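Local atomic coordinates of bile salt hydrolase/transferase (Clostridium perfringens, PDB entry 2BJF), a protein that hydrolyses the amide bond of glycine- and taurine-conjugated bile salts, releasing free bile acids, and can also join bile acids to amines. Residues 26-38 and 307-319. Residues are numbered along the deposited sequence; the frame is centred on the assembly and turned at random.
Sequences FNQSIIFIPRNFK and ENLDGNEIKTYKY. With DXC ((3alpha,5beta,12alpha)-3,12-dihydroxycholan-24-oic acid), chain B.
Phe32 N donates to Lys315 O over 2.7 Å, and with the Ile30–Tyr317 pair this defines an antiparallel beta ladder in the Ntn-hydrolase fold. Strand 315-318 runs along one side of strand 29-33, whose Ser29, Ile31 and Ile33 pair on the other side with Gly58, Gly56 and Val54.

Around and beyond the ladder the side chains fit by shape. The Phe32 ring, swung away from its own backbone N by a chi1 of 171°, lies in a hollow of segment 307-309: Glu307 CB sits over one face, 3.9 Å from the ring centroid, while Leu309 CD2 and Asn308 O meet the rim in plane. Pro34 is the next bump, pressed into the bend made by the type I turn Asn308–Gly311 and the chain after it; its CD comes within 3.2 Å of Glu313 O. Just before strand 315-318, Ile314 projects between Ile31 and Phe37: its CG2 meets Ile31 CG2, and its CG1 lies over the Phe37 ring.

Arg35 grips the turn from outside. Its N bonds to Leu309 O, and its extended chain lays the guanidinium over Leu309 CB; NH1 makes a salt bridge with Asp310 OD1, near the guanidinium plane but met from above the carboxylate plane, and NH2 pairs with Glu73.

The other end points toward the bile-acid pocket, where one face of Phe26 receives deoxycholate C24 and the opposite face Gln28 CB. Gln28 OE1 accepts from Phe26 N, tying the two together. A chi1 of 58° places Gln28 CG 3.7 Å from the Tyr319 ring centroid, and the bend at chi2 brings NE2 over the same face, 3.5 Å from Tyr319 CZ.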
loop_
_atom_site.group_PDB
_atom_site.type_symbol
_atom_site.label_atom_id
_atom_site.label_comp_id
_atom_site.label_asym_id
_atom_site.label_seq_id
_atom_site.Cartn_x
_atom_site.Cartn_y
_atom_site.Cartn_z
ATOM N N PHE A 26 18.990 11.414 -26.202
ATOM C CA PHE A 26 20.336 10.933 -26.524
ATOM C C PHE A 26 20.630 10.938 -28.027
ATOM O O PHE A 26 21.357 10.081 -28.534
ATOM C CB PHE A 26 20.657 9.582 -25.844
ATOM C CG PHE A 26 19.776 8.429 -26.264
ATOM C CD1 PHE A 26 20.254 7.459 -27.142
ATOM C CD2 PHE A 26 18.493 8.282 -25.743
ATOM C CE1 PHE A 26 19.459 6.375 -27.516
ATOM C CE2 PHE A 26 17.687 7.205 -26.116
ATOM C CZ PHE A 26 18.172 6.249 -27.002
ATOM N N ASN A 27 20.077 11.938 -28.718
ATOM C CA ASN A 27 20.214 12.081 -30.173
ATOM C C ASN A 27 19.935 10.768 -30.900
ATOM O O ASN A 27 20.671 10.371 -31.808
ATOM C CB ASN A 27 21.598 12.627 -30.545
ATOM C CG ASN A 27 21.837 14.032 -30.023
ATOM O OD1 ASN A 27 20.922 14.856 -29.963
ATOM N ND2 ASN A 27 23.080 14.317 -29.651
ATOM N N GLN A 28 18.864 10.101 -30.481
ATOM C CA GLN A 28 18.555 8.761 -30.961
ATOM C C GLN A 28 18.001 8.729 -32.379
ATOM O O GLN A 28 17.316 9.653 -32.824
ATOM C CB GLN A 28 17.601 8.030 -30.008
ATOM C CG GLN A 28 16.263 8.719 -29.755
ATOM C CD GLN A 28 16.250 9.551 -28.486
ATOM O OE1 GLN A 28 17.172 10.322 -28.216
ATOM N NE2 GLN A 28 15.189 9.401 -27.699
ATOM N N SER A 29 18.329 7.647 -33.076
ATOM C CA SER A 29 17.708 7.294 -34.340
ATOM C C SER A 29 17.619 5.775 -34.376
ATOM O O SER A 29 18.238 5.092 -33.553
ATOM C CB SER A 29 18.533 7.817 -35.519
ATOM O OG SER A 29 19.812 7.209 -35.562
ATOM N N ILE A 30 16.834 5.248 -35.308
ATOM C CA ILE A 30 16.783 3.810 -35.516
ATOM C C ILE A 30 17.900 3.460 -36.497
ATOM O O ILE A 30 17.922 3.948 -37.631
ATOM C CB ILE A 30 15.398 3.328 -36.016
ATOM C CG1 ILE A 30 14.291 3.707 -35.022
ATOM C CG2 ILE A 30 15.400 1.819 -36.210
ATOM C CD1 ILE A 30 13.743 5.121 -35.184
ATOM N N ILE A 31 18.832 2.631 -36.035
ATOM C CA ILE A 31 20.066 2.343 -36.766
ATOM C C ILE A 31 20.071 0.927 -37.332
ATOM O O ILE A 31 19.837 -0.044 -36.607
ATOM C CB ILE A 31 21.315 2.545 -35.861
ATOM C CG1 ILE A 31 21.355 3.973 -35.304
ATOM C CG2 ILE A 31 22.607 2.220 -36.616
ATOM C CD1 ILE A 31 22.376 4.174 -34.198
ATOM N N PHE A 32 20.336 0.827 -38.633
ATOM C CA PHE A 32 20.531 -0.453 -39.305
ATOM C C PHE A 32 21.999 -0.627 -39.677
ATOM O O PHE A 32 22.597 0.253 -40.303
ATOM C CB PHE A 32 19.655 -0.553 -40.562
ATOM C CG PHE A 32 19.954 -1.757 -41.420
ATOM C CD1 PHE A 32 19.433 -3.006 -41.095
ATOM C CD2 PHE A 32 20.762 -1.642 -42.551
ATOM C CE1 PHE A 32 19.707 -4.124 -41.880
ATOM C CE2 PHE A 32 21.046 -2.755 -43.343
ATOM C CZ PHE A 32 20.516 -3.998 -43.007
ATOM N N ILE A 33 22.569 -1.766 -39.287
ATOM C CA ILE A 33 23.936 -2.123 -39.661
ATOM C C ILE A 33 23.914 -3.448 -40.424
ATOM O O ILE A 33 23.433 -4.453 -39.899
ATOM C CB ILE A 33 24.877 -2.243 -38.430
ATOM C CG1 ILE A 33 24.752 -1.014 -37.518
ATOM C CG2 ILE A 33 26.325 -2.437 -38.882
ATOM C CD1 ILE A 33 25.499 -1.139 -36.194
ATOM N N PRO A 34 24.427 -3.454 -41.671
ATOM C CA PRO A 34 24.452 -4.679 -42.473
ATOM C C PRO A 34 25.523 -5.667 -42.004
ATOM O O PRO A 34 26.314 -5.347 -41.111
ATOM C CB PRO A 34 24.779 -4.165 -43.879
ATOM C CG PRO A 34 25.563 -2.925 -43.648
ATOM C CD PRO A 34 25.005 -2.307 -42.396
ATOM N N ARG A 35 25.534 -6.855 -42.607
ATOM C CA ARG A 35 26.553 -7.872 -42.336
ATOM C C ARG A 35 27.932 -7.385 -42.762
ATOM O O ARG A 35 28.047 -6.547 -43.664
ATOM C CB ARG A 35 26.251 -9.158 -43.110
ATOM C CG ARG A 35 24.940 -9.841 -42.783
ATOM C CD ARG A 35 24.556 -10.757 -43.933
ATOM N NE ARG A 35 23.310 -11.480 -43.697
ATOM C CZ ARG A 35 22.614 -12.108 -44.643
ATOM N NH1 ARG A 35 23.032 -12.099 -45.904
ATOM N NH2 ARG A 35 21.493 -12.742 -44.328
ATOM N N ASN A 36 28.969 -7.914 -42.112
ATOM C CA ASN A 36 30.366 -7.647 -42.479
ATOM C C ASN A 36 30.737 -6.155 -42.472
ATOM O O ASN A 36 31.567 -5.703 -43.266
ATOM C CB ASN A 36 30.696 -8.305 -43.831
ATOM C CG ASN A 36 32.191 -8.427 -44.081
ATOM O OD1 ASN A 36 32.697 -7.951 -45.099
ATOM N ND2 ASN A 36 32.902 -9.065 -43.157
ATOM N N PHE A 37 30.116 -5.398 -41.569
ATOM C CA PHE A 37 30.417 -3.973 -41.429
ATOM C C PHE A 37 31.361 -3.725 -40.259
ATOM O O PHE A 37 31.069 -4.099 -39.121
ATOM C CB PHE A 37 29.141 -3.135 -41.274
ATOM C CG PHE A 37 29.384 -1.650 -41.344
ATOM C CD1 PHE A 37 29.372 -0.987 -42.569
ATOM C CD2 PHE A 37 29.641 -0.916 -40.188
ATOM C CE1 PHE A 37 29.606 0.385 -42.640
ATOM C CE2 PHE A 37 29.880 0.454 -40.250
ATOM C CZ PHE A 37 29.858 1.106 -41.479
ATOM N N LYS A 38 32.488 -3.085 -40.556
ATOM C CA LYS A 38 33.511 -2.803 -39.556
ATOM C C LYS A 38 33.235 -1.483 -38.834
ATOM O O LYS A 38 33.261 -0.409 -39.442
ATOM C CB LYS A 38 34.901 -2.803 -40.206
ATOM C CG LYS A 38 36.062 -2.546 -39.247
ATOM C CD LYS A 38 37.424 -2.792 -39.906
ATOM C CE LYS A 38 37.664 -1.910 -41.132
ATOM N NZ LYS A 38 37.661 -0.452 -40.819
ATOM N N GLU A 307 15.651 -4.085 -45.991
ATOM C CA GLU A 307 16.962 -3.506 -46.289
ATOM C C GLU A 307 17.920 -4.558 -46.845
ATOM O O GLU A 307 17.667 -5.761 -46.741
ATOM C CB GLU A 307 17.567 -2.858 -45.035
ATOM C CG GLU A 307 16.700 -1.779 -44.375
ATOM C CD GLU A 307 16.429 -0.577 -45.271
ATOM O OE1 GLU A 307 17.313 -0.199 -46.073
ATOM O OE2 GLU A 307 15.325 -0.003 -45.165
ATOM N N ASN A 308 19.016 -4.098 -47.446
ATOM C CA ASN A 308 20.057 -5.005 -47.917
ATOM C C ASN A 308 20.946 -5.444 -46.762
ATOM O O ASN A 308 21.751 -4.661 -46.252
ATOM C CB ASN A 308 20.897 -4.364 -49.028
ATOM C CG ASN A 308 21.749 -5.379 -49.781
ATOM O OD1 ASN A 308 21.775 -6.566 -49.445
ATOM N ND2 ASN A 308 22.450 -4.913 -50.810
ATOM N N LEU A 309 20.792 -6.701 -46.356
ATOM C CA LEU A 309 21.609 -7.265 -45.284
ATOM C C LEU A 309 23.069 -7.412 -45.715
ATOM O O LEU A 309 23.963 -7.484 -44.873
ATOM C CB LEU A 309 21.044 -8.606 -44.797
ATOM C CG LEU A 309 19.574 -8.686 -44.355
ATOM C CD1 LEU A 309 19.286 -10.047 -43.735
ATOM C CD2 LEU A 309 19.173 -7.569 -43.389
ATOM N N ASP A 310 23.295 -7.446 -47.029
ATOM C CA ASP A 310 24.641 -7.495 -47.602
ATOM C C ASP A 310 25.127 -6.110 -48.047
ATOM O O ASP A 310 26.041 -5.999 -48.871
ATOM C CB ASP A 310 24.686 -8.473 -48.783
ATOM C CG ASP A 310 24.433 -9.913 -48.367
ATOM O OD1 ASP A 310 24.962 -10.347 -47.320
ATOM O OD2 ASP A 310 23.711 -10.619 -49.103
ATOM N N GLY A 311 24.519 -5.063 -47.492
ATOM C CA GLY A 311 24.879 -3.677 -47.809
ATOM C C GLY A 311 26.245 -3.268 -47.284
ATOM O O GLY A 311 26.899 -4.031 -46.570
ATOM N N ASN A 312 26.670 -2.056 -47.634
ATOM C CA ASN A 312 28.010 -1.571 -47.286
ATOM C C ASN A 312 28.038 -0.336 -46.377
ATOM O O ASN A 312 29.112 0.174 -46.048
ATOM C CB ASN A 312 28.839 -1.324 -48.559
ATOM C CG ASN A 312 28.215 -0.284 -49.486
ATOM O OD1 ASN A 312 27.373 0.519 -49.079
ATOM N ND2 ASN A 312 28.641 -0.293 -50.745
ATOM N N GLU A 313 26.859 0.134 -45.976
ATOM C CA GLU A 313 26.741 1.352 -45.176
ATOM C C GLU A 313 25.753 1.196 -44.030
ATOM O O GLU A 313 24.796 0.424 -44.124
ATOM C CB GLU A 313 26.278 2.521 -46.048
ATOM C CG GLU A 313 27.333 3.123 -46.964
ATOM C CD GLU A 313 26.821 4.343 -47.720
ATOM O OE1 GLU A 313 25.592 4.589 -47.713
ATOM O OE2 GLU A 313 27.648 5.058 -48.323
ATOM N N ILE A 314 25.992 1.940 -42.954
ATOM C CA ILE A 314 24.994 2.112 -41.903
ATOM C C ILE A 314 23.852 2.967 -42.458
ATOM O O ILE A 314 24.092 3.965 -43.143
ATOM C CB ILE A 314 25.599 2.767 -40.630
ATOM C CG1 ILE A 314 26.514 1.774 -39.902
ATOM C CG2 ILE A 314 24.497 3.272 -39.690
ATOM C CD1 ILE A 314 27.249 2.357 -38.697
ATOM N N LYS A 315 22.620 2.549 -42.180
ATOM C CA LYS A 315 21.424 3.292 -42.564
ATOM C C LYS A 315 20.665 3.703 -41.306
ATOM O O LYS A 315 20.439 2.879 -40.419
ATOM C CB LYS A 315 20.533 2.432 -43.474
ATOM C CG LYS A 315 19.169 3.031 -43.817
ATOM C CD LYS A 315 19.270 4.137 -44.857
ATOM C CE LYS A 315 17.938 4.851 -45.030
ATOM N NZ LYS A 315 17.966 5.818 -46.164
ATOM N N THR A 316 20.285 4.977 -41.228
ATOM C CA THR A 316 19.505 5.469 -40.090
ATOM C C THR A 316 18.125 5.956 -40.517
ATOM O O THR A 316 17.940 6.429 -41.642
ATOM C CB THR A 316 20.226 6.606 -39.315
ATOM O OG1 THR A 316 20.304 7.781 -40.131
ATOM C CG2 THR A 316 21.626 6.179 -38.881
ATOM N N TYR A 317 17.163 5.826 -39.607
ATOM C CA TYR A 317 15.816 6.354 -39.796
ATOM C C TYR A 317 15.468 7.327 -38.671
ATOM O O TYR A 317 15.794 7.085 -37.506
ATOM C CB TYR A 317 14.791 5.218 -39.884
ATOM C CG TYR A 317 14.798 4.500 -41.219
ATOM C CD1 TYR A 317 14.098 5.015 -42.310
ATOM C CD2 TYR A 317 15.506 3.311 -41.393
ATOM C CE1 TYR A 317 14.103 4.366 -43.544
ATOM C CE2 TYR A 317 15.516 2.651 -42.621
ATOM C CZ TYR A 317 14.812 3.184 -43.691
ATOM O OH TYR A 317 14.819 2.543 -44.909
ATOM N N LYS A 318 14.805 8.424 -39.034
ATOM C CA LYS A 318 14.530 9.526 -38.110
ATOM C C LYS A 318 13.533 9.166 -37.006
ATOM O O LYS A 318 12.458 8.624 -37.269
ATOM C CB LYS A 318 14.049 10.765 -38.879
ATOM C CG LYS A 318 14.026 12.046 -38.052
ATOM C CD LYS A 318 13.468 13.217 -38.842
ATOM C CE LYS A 318 13.297 14.443 -37.955
ATOM N NZ LYS A 318 12.733 15.605 -38.697
ATOM N N TYR A 319 13.921 9.483 -35.772
ATOM C CA TYR A 319 13.097 9.315 -34.578
ATOM C C TYR A 319 11.847 10.194 -34.683
ATOM O O TYR A 319 11.947 11.417 -34.783
ATOM C CB TYR A 319 13.937 9.699 -33.358
ATOM C CG TYR A 319 13.300 9.513 -31.998
ATOM C CD1 TYR A 319 13.184 8.247 -31.425
ATOM C CD2 TYR A 319 12.863 10.613 -31.262
ATOM C CE1 TYR A 319 12.622 8.079 -30.159
ATOM C CE2 TYR A 319 12.300 10.457 -29.998
ATOM C CZ TYR A 319 12.186 9.188 -29.453
ATOM O OH TYR A 319 11.629 9.031 -28.203
HETATM C C1 DXC B . 27.551 9.514 -22.056
HETATM C C2 DXC B . 27.900 8.045 -22.295
HETATM C C3 DXC B . 27.900 7.653 -23.783
HETATM C C4 DXC B . 26.620 8.058 -24.537
HETATM C C5 DXC B . 26.301 9.526 -24.248
HETATM C C6 DXC B . 26.248 9.876 -22.760
HETATM C C7 DXC B . 28.220 6.156 -23.912
HETATM C C8 DXC B . 27.049 5.237 -23.555
HETATM C C9 DXC B . 25.720 5.640 -24.199
HETATM C C10 DXC B . 25.442 7.154 -24.086
HETATM C C11 DXC B . 24.546 4.925 -23.521
HETATM C C12 DXC B . 23.174 5.223 -24.131
HETATM C C13 DXC B . 22.904 6.735 -24.084
HETATM C C14 DXC B . 24.072 7.532 -24.688
HETATM C C15 DXC B . 24.603 3.410 -23.319
HETATM C C16 DXC B . 23.139 3.045 -23.046
HETATM C C17 DXC B . 22.318 4.336 -23.213
HETATM C C18 DXC B . 26.841 7.935 -26.044
HETATM C C19 DXC B . 20.838 4.053 -23.552
HETATM O O1 DXC B . 22.648 7.181 -22.743
HETATM O O2 DXC B . 27.408 9.744 -20.649
HETATM C C20 DXC B . 23.083 4.747 -25.594
HETATM C C21 DXC B . 20.125 3.330 -22.401
HETATM C C22 DXC B . 20.120 4.137 -21.099
HETATM C C23 DXC B . 18.995 3.735 -20.171
HETATM O O3 DXC B . 18.111 2.949 -20.573
HETATM O O4 DXC B . 18.997 4.217 -19.019
HETATM C C24 DXC B . 20.024 5.284 -23.961
HETATM O O HOH W 1 16.541 10.729 -35.314
HETATM O O HOH W 2 27.874 -6.911 -46.334
HETATM O O HOH W 3 28.911 -4.007 -44.621
#